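Local coordinates for Azi13 (Streptomyces sahachiroi, PDB 5HMB), which probably hydrolyses an aromatic acyl thioester as a hotdog-fold thioesterase of the PaaI family, acting in azinomycin biosynthesis alongside a naphthoate-forming polyketide synthase, at residues I46-E57 against S78-T88; D91-L99 against W110-R120. All coordinates share one frame; numbering follows the deposited sequence. Where two conformers were deposited one is given.

Contact 1: I46-E57 against S78-T88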
ATOM      1  N   ILE A  46      21.270   2.675 -11.400  1.00 57.26           N
ATOM      2  CA  ILE A  46      20.761   1.821 -10.336  1.00 62.41           C
ATOM      3  C   ILE A  46      19.606   0.972 -10.865  1.00 52.43           C
ATOM      4  O   ILE A  46      19.025   1.229 -11.923  1.00 53.96           O
ATOM      5  CB  ILE A  46      20.325   2.624  -9.097  1.00 53.34           C
ATOM      6  CG1 ILE A  46      19.144   3.517  -9.441  1.00 60.28           C
ATOM      7  CG2 ILE A  46      21.480   3.454  -8.574  1.00 62.06           C
ATOM      8  CD1 ILE A  46      18.745   4.416  -8.313  1.00 69.47           C
ATOM      9  N   LEU A  47      19.290  -0.073 -10.111  1.00 49.17           N
ATOM     10  CA  LEU A  47      18.223  -0.982 -10.504  1.00 50.16           C
ATOM     11  C   LEU A  47      16.907  -0.236 -10.684  1.00 46.32           C
ATOM     12  O   LEU A  47      16.486   0.525  -9.810  1.00 46.10           O
ATOM     13  CB  LEU A  47      18.066  -2.075  -9.454  1.00 51.15           C
ATOM     14  CG  LEU A  47      17.130  -3.223  -9.831  1.00 44.63           C
ATOM     15  CD1 LEU A  47      17.615  -3.930 -11.095  1.00 41.93           C
ATOM     16  CD2 LEU A  47      17.001  -4.187  -8.673  1.00 47.56           C
ATOM     17  N   HIS A  48      16.278  -0.438 -11.843  1.00 49.79           N
ATOM     18  CA  HIS A  48      14.902  -0.007 -12.061  1.00 43.42           C
ATOM     19  C   HIS A  48      14.019  -0.542 -10.941  1.00 48.31           C
ATOM     20  O   HIS A  48      14.142  -1.701 -10.540  1.00 41.87           O
ATOM     21  CB  HIS A  48      14.423  -0.524 -13.422  1.00 48.80           C
ATOM     22  CG  HIS A  48      13.171   0.117 -13.922  1.00 48.92           C
ATOM     23  ND1 HIS A  48      11.929  -0.138 -13.374  1.00 47.67           N
ATOM     24  CD2 HIS A  48      12.961   0.973 -14.950  1.00 50.07           C
ATOM     25  CE1 HIS A  48      11.011   0.542 -14.037  1.00 45.36           C
ATOM     26  NE2 HIS A  48      11.612   1.230 -14.996  1.00 50.45           N
ATOM     27  N   GLY A  49      13.157   0.323 -10.408  1.00 41.58           N
ATOM     28  CA  GLY A  49      12.324  -0.072  -9.289  1.00 37.45           C
ATOM     29  C   GLY A  49      11.339  -1.172  -9.643  1.00 45.24           C
ATOM     30  O   GLY A  49      11.029  -2.014  -8.807  1.00 35.07           O
ATOM     31  N   GLY A  50      10.823  -1.169 -10.877  1.00 35.45           N
ATOM     32  CA  GLY A  50       9.928  -2.232 -11.302  1.00 44.01           C
ATOM     33  C   GLY A  50      10.546  -3.609 -11.187  1.00 41.82           C
ATOM     34  O   GLY A  50       9.839  -4.583 -10.942  1.00 45.93           O
ATOM     35  N   VAL A  51      11.875  -3.712 -11.334  1.00 39.53           N
ATOM     36  CA  VAL A  51      12.510  -5.016 -11.176  1.00 42.02           C
ATOM     37  C   VAL A  51      12.314  -5.536  -9.755  1.00 42.43           C
ATOM     38  O   VAL A  51      12.010  -6.715  -9.551  1.00 40.82           O
ATOM     39  CB  VAL A  51      14.001  -4.948 -11.556  1.00 39.30           C
ATOM     40  CG1 VAL A  51      14.624  -6.338 -11.393  1.00 43.68           C
ATOM     41  CG2 VAL A  51      14.156  -4.453 -12.988  1.00 47.32           C
ATOM     42  N   HIS A  52      12.476  -4.665  -8.752  1.00 34.48           N
ATOM     43  CA  HIS A  52      12.202  -5.063  -7.372  1.00 38.05           C
ATOM     44  C   HIS A  52      10.777  -5.577  -7.215  1.00 33.63           C
ATOM     45  O   HIS A  52      10.548  -6.610  -6.578  1.00 42.33           O
ATOM     46  CB  HIS A  52      12.446  -3.890  -6.412  1.00 32.85           C
ATOM     47  CG  HIS A  52      13.876  -3.733  -6.016  1.00 47.12           C
ATOM     48  ND1 HIS A  52      14.646  -4.794  -5.597  1.00 46.77           N
ATOM     49  CD2 HIS A  52      14.678  -2.639  -5.975  1.00 44.80           C
ATOM     50  CE1 HIS A  52      15.865  -4.361  -5.317  1.00 51.85           C
ATOM     51  NE2 HIS A  52      15.907  -3.059  -5.533  1.00 49.87           N
ATOM     52  N   CYS A  53       9.801  -4.854  -7.771  1.00 41.74           N
ATOM     53  CA  CYS A  53       8.405  -5.290  -7.675  1.00 36.65           C
ATOM     54  C   CYS A  53       8.193  -6.625  -8.362  1.00 40.40           C
ATOM     55  O   CYS A  53       7.476  -7.492  -7.844  1.00 37.83           O
ATOM     56  CB  CYS A  53       7.484  -4.259  -8.314  1.00 35.59           C
ATOM     57  SG  CYS A  53       7.665  -2.555  -7.653  1.00 37.86           S
ATOM     58  N   ALA A  54       8.776  -6.789  -9.554  1.00 43.38           N
ATOM     59  CA  ALA A  54       8.608  -8.026 -10.311  1.00 42.98           C
ATOM     60  C   ALA A  54       9.198  -9.222  -9.570  1.00 46.07           C
ATOM     61  O   ALA A  54       8.631 -10.322  -9.601  1.00 41.87           O
ATOM     62  CB  ALA A  54       9.254  -7.872 -11.690  1.00 36.44           C
ATOM     63  N   VAL A  55      10.356  -9.040  -8.930  1.00 39.07           N
ATOM     64  CA  VAL A  55      10.963 -10.122  -8.156  1.00 35.86           C
ATOM     65  C   VAL A  55      10.114 -10.456  -6.940  1.00 38.40           C
ATOM     66  O   VAL A  55       9.963 -11.627  -6.563  1.00 36.66           O
ATOM     67  CB  VAL A  55      12.387  -9.728  -7.729  1.00 45.38           C
ATOM     68  CG1 VAL A  55      12.885 -10.663  -6.614  1.00 38.46           C
ATOM     69  CG2 VAL A  55      13.310  -9.742  -8.925  1.00 40.07           C
ATOM     70  N   VAL A  56       9.600  -9.432  -6.265  1.00 40.27           N
ATOM     71  CA  VAL A  56       8.696  -9.666  -5.143  1.00 36.56           C
ATOM     72  C   VAL A  56       7.466 -10.448  -5.612  1.00 35.98           C
ATOM     73  O   VAL A  56       7.058 -11.443  -4.997  1.00 37.74           O
ATOM     74  CB  VAL A  56       8.326  -8.316  -4.499  1.00 40.26           C
ATOM     75  CG1 VAL A  56       7.124  -8.457  -3.601  1.00 40.32           C
ATOM     76  CG2 VAL A  56       9.515  -7.757  -3.699  1.00 33.21           C
ATOM     77  N   GLU A  57       6.868 -10.016  -6.722  1.00 40.27           N
ATOM     78  CA  GLU A  57       5.731 -10.741  -7.278  1.00 41.30           C
ATOM     79  C   GLU A  57       6.103 -12.193  -7.568  1.00 38.58           C
ATOM     80  O   GLU A  57       5.406 -13.123  -7.134  1.00 40.40           O
ATOM     81  CB  GLU A  57       5.220 -10.028  -8.538  1.00 35.40           C
ATOM     82  CG  GLU A  57       3.838 -10.559  -9.002  1.00 38.43           C
ATOM     83  CD  GLU A  57       2.706 -10.100  -8.084  1.00 45.28           C
ATOM     84  OE1 GLU A  57       2.841  -9.024  -7.462  1.00 48.51           O
ATOM     85  OE2 GLU A  57       1.683 -10.806  -7.981  1.00 52.11           O
ATOM     86  N   SER A  78      -2.538  -7.664  -5.740  1.00 41.94           N
ATOM     87  CA  SER A  78      -1.855  -6.388  -5.534  1.00 37.86           C
ATOM     88  C   SER A  78      -0.457  -6.620  -4.994  1.00 40.29           C
ATOM     89  O   SER A  78      -0.153  -7.664  -4.413  1.00 35.95           O
ATOM     90  CB  SER A  78      -2.617  -5.468  -4.576  1.00 44.94           C
ATOM     91  OG  SER A  78      -2.604  -5.972  -3.257  1.00 52.33           O
ATOM     92  N   ASN A  79       0.370  -5.589  -5.140  1.00 37.67           N
ATOM     93  CA  ASN A  79       1.797  -5.667  -4.869  1.00 33.04           C
ATOM     94  C   ASN A  79       2.249  -4.294  -4.391  1.00 40.92           C
ATOM     95  O   ASN A  79       2.196  -3.326  -5.158  1.00 38.69           O
ATOM     96  CB  ASN A  79       2.545  -6.078  -6.131  1.00 35.19           C
ATOM     97  CG  ASN A  79       4.040  -6.142  -5.939  1.00 43.53           C
ATOM     98  OD1 ASN A  79       4.659  -5.233  -5.363  1.00 40.69           O
ATOM     99  ND2 ASN A  79       4.646  -7.223  -6.434  1.00 41.26           N
ATOM    100  N   SER A  80       2.722  -4.226  -3.151  0.63 41.10           N
ATOM    101  CA  SER A  80       3.205  -2.986  -2.552  0.63 38.63           C
ATOM    102  C   SER A  80       4.654  -3.200  -2.137  0.63 40.24           C
ATOM    103  O   SER A  80       4.924  -3.933  -1.178  0.63 37.42           O
ATOM    104  CB  SER A  80       2.348  -2.596  -1.354  0.63 39.95           C
ATOM    105  OG  SER A  80       2.542  -1.243  -1.024  0.63 43.37           O
ATOM    106  N   THR A  81       5.578  -2.560  -2.847  1.00 37.43           N
ATOM    107  CA  THR A  81       7.006  -2.753  -2.624  1.00 33.08           C
ATOM    108  C   THR A  81       7.646  -1.422  -2.253  1.00 35.28           C
ATOM    109  O   THR A  81       7.405  -0.406  -2.919  1.00 33.90           O
ATOM    110  CB  THR A  81       7.675  -3.366  -3.863  1.00 34.72           C
ATOM    111  OG1 THR A  81       7.153  -4.689  -4.103  1.00 37.99           O
ATOM    112  CG2 THR A  81       9.197  -3.466  -3.703  1.00 36.51           C
ATOM    113  N   ASP A  82       8.415  -1.427  -1.161  1.00 31.64           N
ATOM    114  CA  ASP A  82       9.269  -0.305  -0.764  1.00 36.92           C
ATOM    115  C   ASP A  82      10.696  -0.564  -1.234  1.00 43.95           C
ATOM    116  O   ASP A  82      11.190  -1.691  -1.139  1.00 39.00           O
ATOM    117  CB  ASP A  82       9.286  -0.116   0.754  1.00 33.03           C
ATOM    118  CG  ASP A  82       7.965   0.374   1.302  1.00 51.41           C
ATOM    119  OD1 ASP A  82       7.355   1.252   0.669  1.00 46.77           O
ATOM    120  OD2 ASP A  82       7.542  -0.109   2.376  1.00 48.26           O
ATOM    121  N   PHE A  83      11.360   0.478  -1.733  1.00 34.84           N
ATOM    122  CA  PHE A  83      12.765   0.403  -2.109  1.00 41.69           C
ATOM    123  C   PHE A  83      13.548   1.186  -1.066  1.00 40.54           C
ATOM    124  O   PHE A  83      13.339   2.393  -0.923  1.00 42.37           O
ATOM    125  CB  PHE A  83      12.998   0.970  -3.509  1.00 39.16           C
ATOM    126  CG  PHE A  83      11.863   0.738  -4.452  1.00 40.50           C
ATOM    127  CD1 PHE A  83      11.542  -0.550  -4.872  1.00 36.47           C
ATOM    128  CD2 PHE A  83      11.124   1.805  -4.948  1.00 40.24           C
ATOM    129  CE1 PHE A  83      10.485  -0.779  -5.754  1.00 36.73           C
ATOM    130  CE2 PHE A  83      10.067   1.586  -5.838  1.00 40.44           C
ATOM    131  CZ  PHE A  83       9.746   0.283  -6.236  1.00 38.55           C
ATOM    132  N   PHE A  84      14.418   0.494  -0.320  1.00 40.14           N
ATOM    133  CA  PHE A  84      15.114   1.089   0.821  1.00 43.36           C
ATOM    134  C   PHE A  84      16.538   1.528   0.532  1.00 55.35           C
ATOM    135  O   PHE A  84      17.054   2.389   1.248  1.00 57.64           O
ATOM    136  CB  PHE A  84      15.162   0.117   2.003  1.00 38.23           C
ATOM    137  CG  PHE A  84      13.834  -0.119   2.624  1.00 43.37           C
ATOM    138  CD1 PHE A  84      13.195   0.889   3.316  1.00 42.75           C
ATOM    139  CD2 PHE A  84      13.206  -1.347   2.495  1.00 44.89           C
ATOM    140  CE1 PHE A  84      11.960   0.678   3.876  1.00 42.66           C
ATOM    141  CE2 PHE A  84      11.979  -1.566   3.073  1.00 38.38           C
ATOM    142  CZ  PHE A  84      11.349  -0.546   3.752  1.00 47.01           C
ATOM    143  N   ALA A  85      17.204   0.945  -0.458  1.00 48.20           N
ATOM    144  CA  ALA A  85      18.564   1.354  -0.774  1.00 60.09           C
ATOM    145  C   ALA A  85      18.774   1.163  -2.265  1.00 54.11           C
ATOM    146  O   ALA A  85      18.147   0.282  -2.863  1.00 54.02           O
ATOM    147  CB  ALA A  85      19.607   0.551   0.021  1.00 55.30           C
ATOM    148  N   PRO A  86      19.622   1.976  -2.890  1.00 50.17           N
ATOM    149  CA  PRO A  86      19.909   1.764  -4.313  1.00 46.54           C
ATOM    150  C   PRO A  86      20.730   0.498  -4.480  1.00 59.79           C
ATOM    151  O   PRO A  86      21.687   0.262  -3.740  1.00 69.19           O
ATOM    152  CB  PRO A  86      20.710   3.011  -4.715  1.00 58.09           C
ATOM    153  CG  PRO A  86      20.691   3.921  -3.511  1.00 57.75           C
ATOM    154  CD  PRO A  86      20.424   3.072  -2.324  1.00 55.57           C
ATOM    155  N   ALA A  87      20.336  -0.327  -5.446  1.00 49.53           N
ATOM    156  CA  ALA A  87      21.083  -1.519  -5.815  1.00 48.67           C
ATOM    157  C   ALA A  87      21.747  -1.283  -7.163  1.00 50.16           C
ATOM    158  O   ALA A  87      21.121  -0.755  -8.087  1.00 44.16           O
ATOM    159  CB  ALA A  87      20.172  -2.751  -5.873  1.00 53.04           C
ATOM    160  N   THR A  88      23.027  -1.642  -7.265  1.00 50.27           N
ATOM    161  CA  THR A  88      23.784  -1.513  -8.508  1.00 48.13           C
ATOM    162  C   THR A  88      24.431  -2.843  -8.846  1.00 54.35           C
ATOM    163  O   THR A  88      24.379  -3.806  -8.071  1.00 51.76           O
ATOM    164  CB  THR A  88      24.893  -0.461  -8.407  1.00 55.41           C
ATOM    165  OG1 THR A  88      25.842  -0.903  -7.430  1.00 49.83           O
ATOM    166  CG2 THR A  88      24.333   0.867  -7.993  1.00 45.65           C
TER
HETATM  167  O   HOH W   1      17.260  -0.551  -5.518  1.00 44.27           O
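N79 on strand 78-83 reaches across to helix 49-57, and its ND2 donates two hydrogen bonds, one through each N-H. E57 OE1, 2.7 Å from ND2, lies in the plane of the N79 amide and receives the first on its anti lone pair; the second, to C53 O at 3.2 Å, is more bent, with an N-H...O angle of 136°. C53 O already takes the helical bond from E57 N. T81 OG1 donates to the other end of the amide, N79 OD1, which fixes the amide's rotation. With CG anti to the backbone N (chi1 178°), N79 stands off the strand toward the helix.

Van der Waals and aromatic packing follows along the strand. V56 and T81 meet tip to tip, V56 CG1 touching the T81 hydroxyl oxygen. The F83 ring lies with G49 CA over one face, a CH-pi contact 4.3 Å from the centroid, while C53 SG sits at its edge, 3.8 Å from F83 CZ. H52 and F83 meet rim to rim, and H52 CB rests 3.7 Å from F83 CE1.

Past the strand, the chain is tied back by backbone: L47 N donates to A87 O at 2.8 Å. A water links H52 NE2 to A85 O and, weakly, to A87 N. H48 ND1 caps the helix by accepting from G50 N, while its NE2 bonds S58 of the second subunit.

S78 to D82 pair with a strand of that subunit, so the sheet continues across the interface. A central helix cradled by a curved antiparallel sheet, with strands joined between subunits, is the hallmark of the hotdog thioesterase dimer.

Contact 2: D91-L99 against W110-R120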
ATOM      1  N   ASP A  91      26.767  -4.288  -6.314  1.00 57.13           N
ATOM      2  CA  ASP A  91      26.290  -4.795  -5.037  1.00 54.03           C
ATOM      3  C   ASP A  91      26.238  -6.310  -4.977  1.00 56.95           C
ATOM      4  O   ASP A  91      25.991  -6.862  -3.898  1.00 60.11           O
ATOM      5  CB  ASP A  91      24.932  -4.171  -4.719  1.00 56.53           C
ATOM      6  CG  ASP A  91      25.062  -2.693  -4.403  1.00 63.66           C
ATOM      7  OD1 ASP A  91      25.081  -1.884  -5.356  1.00 62.16           O
ATOM      8  OD2 ASP A  91      25.215  -2.346  -3.210  1.00 77.23           O
ATOM      9  N   GLY A  92      26.493  -6.995  -6.086  1.00 50.36           N
ATOM     10  CA  GLY A  92      26.574  -8.439  -6.034  1.00 55.97           C
ATOM     11  C   GLY A  92      25.239  -9.151  -5.986  1.00 57.93           C
ATOM     12  O   GLY A  92      24.275  -8.708  -6.619  1.00 54.41           O
ATOM     13  N   ARG A  93      25.182 -10.255  -5.239  1.00 55.56           N
ATOM     14  CA  ARG A  93      24.063 -11.189  -5.291  1.00 56.59           C
ATOM     15  C   ARG A  93      22.978 -10.850  -4.275  1.00 62.35           C
ATOM     16  O   ARG A  93      23.225 -10.827  -3.064  1.00 55.42           O
ATOM     17  CB  ARG A  93      24.538 -12.618  -5.043  1.00 54.44           C
ATOM     18  CG  ARG A  93      23.379 -13.569  -4.789  1.00 61.03           C
ATOM     19  CD  ARG A  93      23.826 -14.905  -4.231  1.00 66.82           C
ATOM     20  NE  ARG A  93      24.401 -15.764  -5.261  1.00 74.63           N
ATOM     21  CZ  ARG A  93      24.649 -17.060  -5.091  1.00 87.43           C
ATOM     22  NH1 ARG A  93      24.364 -17.646  -3.931  1.00 90.15           N
ATOM     23  NH2 ARG A  93      25.175 -17.774  -6.079  1.00 92.94           N
ATOM     24  N   LEU A  94      21.763 -10.652  -4.769  1.00 56.06           N
ATOM     25  CA  LEU A  94      20.605 -10.375  -3.935  1.00 49.69           C
ATOM     26  C   LEU A  94      19.860 -11.675  -3.629  1.00 53.85           C
ATOM     27  O   LEU A  94      19.806 -12.585  -4.459  1.00 53.02           O
ATOM     28  CB  LEU A  94      19.693  -9.367  -4.644  1.00 41.17           C
ATOM     29  CG  LEU A  94      20.468  -8.171  -5.197  1.00 54.58           C
ATOM     30  CD1 LEU A  94      19.558  -7.227  -5.967  1.00 45.25           C
ATOM     31  CD2 LEU A  94      21.197  -7.444  -4.059  1.00 44.00           C
ATOM     32  N   THR A  95      19.307 -11.763  -2.418  1.00 47.44           N
ATOM     33  CA  THR A  95      18.519 -12.909  -1.976  1.00 47.73           C
ATOM     34  C   THR A  95      17.123 -12.440  -1.586  1.00 50.79           C
ATOM     35  O   THR A  95      16.979 -11.624  -0.668  1.00 50.81           O
ATOM     36  CB  THR A  95      19.175 -13.601  -0.778  1.00 49.85           C
ATOM     37  OG1 THR A  95      20.505 -14.002  -1.120  1.00 52.22           O
ATOM     38  CG2 THR A  95      18.370 -14.821  -0.373  1.00 49.10           C
ATOM     39  N   SER A  96      16.096 -12.976  -2.250  1.00 41.92           N
ATOM     40  CA  SER A  96      14.708 -12.604  -1.975  1.00 42.45           C
ATOM     41  C   SER A  96      13.967 -13.750  -1.308  1.00 45.48           C
ATOM     42  O   SER A  96      13.888 -14.856  -1.860  1.00 46.96           O
ATOM     43  CB  SER A  96      13.992 -12.186  -3.253  1.00 41.57           C
ATOM     44  OG  SER A  96      14.664 -11.078  -3.822  1.00 42.29           O
ATOM     45  N   THR A  97      13.380 -13.471  -0.148  1.00 45.16           N
ATOM     46  CA  THR A  97      12.722 -14.491   0.661  1.00 42.41           C
ATOM     47  C   THR A  97      11.277 -14.094   0.905  1.00 49.86           C
ATOM     48  O   THR A  97      11.009 -13.021   1.460  1.00 47.68           O
ATOM     49  CB  THR A  97      13.460 -14.671   1.983  1.00 46.33           C
ATOM     50  OG1 THR A  97      14.811 -15.043   1.697  1.00 48.92           O
ATOM     51  CG2 THR A  97      12.792 -15.732   2.828  1.00 45.90           C
ATOM     52  N   ALA A  98      10.353 -14.954   0.488  1.00 39.16           N
ATOM     53  CA  ALA A  98       8.930 -14.754   0.696  1.00 33.89           C
ATOM     54  C   ALA A  98       8.483 -15.533   1.923  1.00 45.27           C
ATOM     55  O   ALA A  98       8.695 -16.752   2.003  1.00 46.73           O
ATOM     56  CB  ALA A  98       8.140 -15.206  -0.536  1.00 47.99           C
ATOM     57  N   LEU A  99       7.854 -14.834   2.866  1.00 39.18           N
ATOM     58  CA  LEU A  99       7.321 -15.491   4.046  1.00 38.04           C
ATOM     59  C   LEU A  99       5.828 -15.253   4.159  1.00 45.34           C
ATOM     60  O   LEU A  99       5.333 -14.182   3.790  1.00 43.27           O
ATOM     61  CB  LEU A  99       7.996 -15.000   5.325  1.00 45.78           C
ATOM     62  CG  LEU A  99       9.476 -15.350   5.394  1.00 58.31           C
ATOM     63  CD1 LEU A  99      10.101 -14.760   6.663  1.00 53.14           C
ATOM     64  CD2 LEU A  99       9.636 -16.868   5.321  1.00 56.37           C
ATOM     65  N   TRP A 110       1.724 -12.587   1.275  1.00 34.79           N
ATOM     66  CA  TRP A 110       3.106 -12.953   1.533  1.00 30.56           C
ATOM     67  C   TRP A 110       3.950 -11.690   1.645  1.00 43.66           C
ATOM     68  O   TRP A 110       3.631 -10.664   1.044  1.00 36.88           O
ATOM     69  CB  TRP A 110       3.669 -13.848   0.421  1.00 38.33           C
ATOM     70  CG  TRP A 110       3.069 -15.201   0.442  1.00 36.92           C
ATOM     71  CD1 TRP A 110       1.795 -15.544   0.073  1.00 42.60           C
ATOM     72  CD2 TRP A 110       3.701 -16.406   0.886  1.00 40.13           C
ATOM     73  NE1 TRP A 110       1.604 -16.900   0.252  1.00 44.20           N
ATOM     74  CE2 TRP A 110       2.759 -17.448   0.753  1.00 43.26           C
ATOM     75  CE3 TRP A 110       4.977 -16.706   1.384  1.00 41.51           C
ATOM     76  CZ2 TRP A 110       3.052 -18.773   1.100  1.00 47.79           C
ATOM     77  CZ3 TRP A 110       5.267 -18.020   1.727  1.00 51.65           C
ATOM     78  CH2 TRP A 110       4.308 -19.035   1.584  1.00 50.85           C
ATOM     79  N   SER A 111       5.032 -11.778   2.418  1.00 40.15           N
ATOM     80  CA  SER A 111       5.988 -10.691   2.606  1.00 41.05           C
ATOM     81  C   SER A 111       7.336 -11.129   2.054  1.00 41.25           C
ATOM     82  O   SER A 111       7.853 -12.185   2.432  1.00 41.54           O
ATOM     83  CB  SER A 111       6.108 -10.324   4.088  1.00 39.11           C
ATOM     84  OG  SER A 111       7.149  -9.396   4.305  1.00 46.89           O
ATOM     85  N   VAL A 112       7.899 -10.334   1.156  1.00 36.59           N
ATOM     86  CA  VAL A 112       9.134 -10.684   0.469  1.00 40.19           C
ATOM     87  C   VAL A 112      10.179  -9.640   0.821  1.00 44.82           C
ATOM     88  O   VAL A 112       9.976  -8.443   0.567  1.00 44.89           O
ATOM     89  CB  VAL A 112       8.938 -10.764  -1.051  1.00 41.88           C
ATOM     90  CG1 VAL A 112      10.210 -11.199  -1.717  1.00 36.80           C
ATOM     91  CG2 VAL A 112       7.800 -11.704  -1.391  1.00 40.35           C
ATOM     92  N   GLU A 113      11.292 -10.084   1.396  1.00 39.39           N
ATOM     93  CA  GLU A 113      12.435  -9.209   1.657  1.00 40.88           C
ATOM     94  C   GLU A 113      13.568  -9.537   0.695  1.00 36.92           C
ATOM     95  O   GLU A 113      13.897 -10.711   0.484  1.00 44.61           O
ATOM     96  CB  GLU A 113      12.935  -9.336   3.099  1.00 43.32           C
ATOM     97  CG  GLU A 113      11.904  -8.975   4.150  1.00 49.83           C
ATOM     98  CD  GLU A 113      12.453  -9.091   5.549  1.00 50.91           C
ATOM     99  OE1 GLU A 113      13.653  -9.405   5.678  1.00 49.07           O
ATOM    100  OE2 GLU A 113      11.684  -8.880   6.511  1.00 58.32           O
ATOM    101  N   THR A 114      14.144  -8.503   0.100  1.00 35.98           N
ATOM    102  CA  THR A 114      15.301  -8.628  -0.770  1.00 38.18           C
ATOM    103  C   THR A 114      16.499  -8.030  -0.047  1.00 49.94           C
ATOM    104  O   THR A 114      16.491  -6.830   0.262  1.00 45.37           O
ATOM    105  CB  THR A 114      15.067  -7.897  -2.088  1.00 41.91           C
ATOM    106  OG1 THR A 114      13.999  -8.518  -2.811  1.00 47.28           O
ATOM    107  CG2 THR A 114      16.325  -7.906  -2.930  1.00 42.33           C
ATOM    108  N   VAL A 115      17.529  -8.852   0.212  1.00 49.85           N
ATOM    109  CA  VAL A 115      18.714  -8.417   0.957  1.00 50.84           C
ATOM    110  C   VAL A 115      19.982  -8.614   0.125  1.00 48.72           C
ATOM    111  O   VAL A 115      20.037  -9.433  -0.799  1.00 51.94           O
ATOM    112  CB  VAL A 115      18.859  -9.157   2.303  1.00 52.97           C
ATOM    113  CG1 VAL A 115      17.610  -8.998   3.148  1.00 43.29           C
ATOM    114  CG2 VAL A 115      19.140 -10.625   2.060  1.00 53.97           C
ATOM    115  N   ASP A 116      21.029  -7.879   0.494  1.00 54.40           N
ATOM    116  CA  ASP A 116      22.330  -8.096  -0.124  1.00 57.20           C
ATOM    117  C   ASP A 116      23.146  -9.096   0.695  1.00 52.78           C
ATOM    118  O   ASP A 116      22.664  -9.689   1.667  1.00 50.62           O
ATOM    119  CB  ASP A 116      23.083  -6.775  -0.327  1.00 59.54           C
ATOM    120  CG  ASP A 116      23.439  -6.047   0.981  1.00 58.62           C
ATOM    121  OD1 ASP A 116      23.447  -6.637   2.089  1.00 57.12           O
ATOM    122  OD2 ASP A 116      23.735  -4.841   0.874  1.00 62.27           O
ATOM    123  N   ALA A 117      24.401  -9.298   0.279  1.00 48.69           N
ATOM    124  CA  ALA A 117      25.275 -10.267   0.941  1.00 68.90           C
ATOM    125  C   ALA A 117      25.447  -9.977   2.432  1.00 64.72           C
ATOM    126  O   ALA A 117      25.603 -10.905   3.237  1.00 60.19           O
ATOM    127  CB  ALA A 117      26.643 -10.284   0.258  1.00 55.39           C
ATOM    128  N   ALA A 118      25.421  -8.703   2.820  1.00 67.06           N
ATOM    129  CA  ALA A 118      25.621  -8.312   4.209  1.00 68.57           C
ATOM    130  C   ALA A 118      24.362  -8.434   5.067  1.00 72.48           C
ATOM    131  O   ALA A 118      24.443  -8.246   6.287  1.00 72.49           O
ATOM    132  CB  ALA A 118      26.144  -6.870   4.265  1.00 53.55           C
ATOM    133  N   GLY A 119      23.210  -8.747   4.478  1.00 71.89           N
ATOM    134  CA  GLY A 119      21.957  -8.689   5.204  1.00 56.43           C
ATOM    135  C   GLY A 119      21.290  -7.331   5.184  1.00 55.17           C
ATOM    136  O   GLY A 119      20.262  -7.156   5.847  1.00 65.40           O
ATOM    137  N   ARG A 120      21.849  -6.365   4.453  1.00 48.59           N
ATOM    138  CA  ARG A 120      21.197  -5.073   4.257  1.00 57.76           C
ATOM    139  C   ARG A 120      19.902  -5.249   3.471  1.00 61.21           C
ATOM    140  O   ARG A 120      19.918  -5.766   2.350  1.00 49.38           O
ATOM    141  CB  ARG A 120      22.131  -4.129   3.509  1.00 48.68           C
ATOM    142  CG  ARG A 120      21.535  -2.754   3.198  1.00 76.41           C
ATOM    143  CD  ARG A 120      22.405  -1.941   2.229  1.00 77.41           C
ATOM    144  NE  ARG A 120      22.300  -2.441   0.855  1.00 83.05           N
ATOM    145  CZ  ARG A 120      22.693  -1.766  -0.225  1.00 91.46           C
ATOM    146  NH1 ARG A 120      23.220  -0.549  -0.104  1.00101.87           N
ATOM    147  NH2 ARG A 120      22.554  -2.309  -1.432  1.00 70.57           N
TER
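Two neighbouring strands of the hotdog sheet, 93-99 and 110-115, form a regular antiparallel ladder here. T95 with V115, T97 with E113 and L99 with S111 are hydrogen-bonded pairs, each joined by two backbone bonds; L99 N to S111 O, at 2.7 Å, is the shortest. Between them lie the non-hydrogen-bonded pairs S96 with T114 and A98 with V112, whose side chains share one face.

On that face S96 OG and T114 OG1 share a hydrogen bond of 2.8 Å, and W34 NE1 also bonds S96 OG. A98 CB packs 3.6 Å from V112 CG2, and W110 CE3 comes 4.0 Å from the same methyl carbon, A98 CB. The indole presents its edge to A98 O, and its NE1 is held by Q108.

At the far end, R120 folds back through a bend at chi3 (75°) so that its guanidinium meets two carboxylates. Its NE meets D116 OD2 at 2.8 Å and its NH2 meets D91 OD2 at 3.2 Å, a salt-bridge network that closes the type I turn D116-G119 onto the residues entering the first strand. D91 OD1 is taken by T88.

S96, A98, W110 and V112 all touch helix 49-68, so the face bearing S96, A98 and V112 belongs to the concave side of the hotdog sheet that wraps the helix.

Overall arrangement
The two contacts come in series along the chain, 46-57 with 78-88 first and 91-99 with 110-120 after it, and their centres lie about 11 Å apart. Both involve the same curved antiparallel sheet and the same helix 49-68: contact 1 seats the opening turns of the helix on strand 72-83, while contact 2 joins two other strands whose inner face packs on that helix, V55 CG1 coming 3.3 Å from S96 OG. Strand 121-133 lies between strands 72-83 and 107-115, pairing with both. At the loop end, R120 packs against A85 and P86. One strand thus reaches the second subunit, while the ladder of contact 2 continues the sheet around the helix.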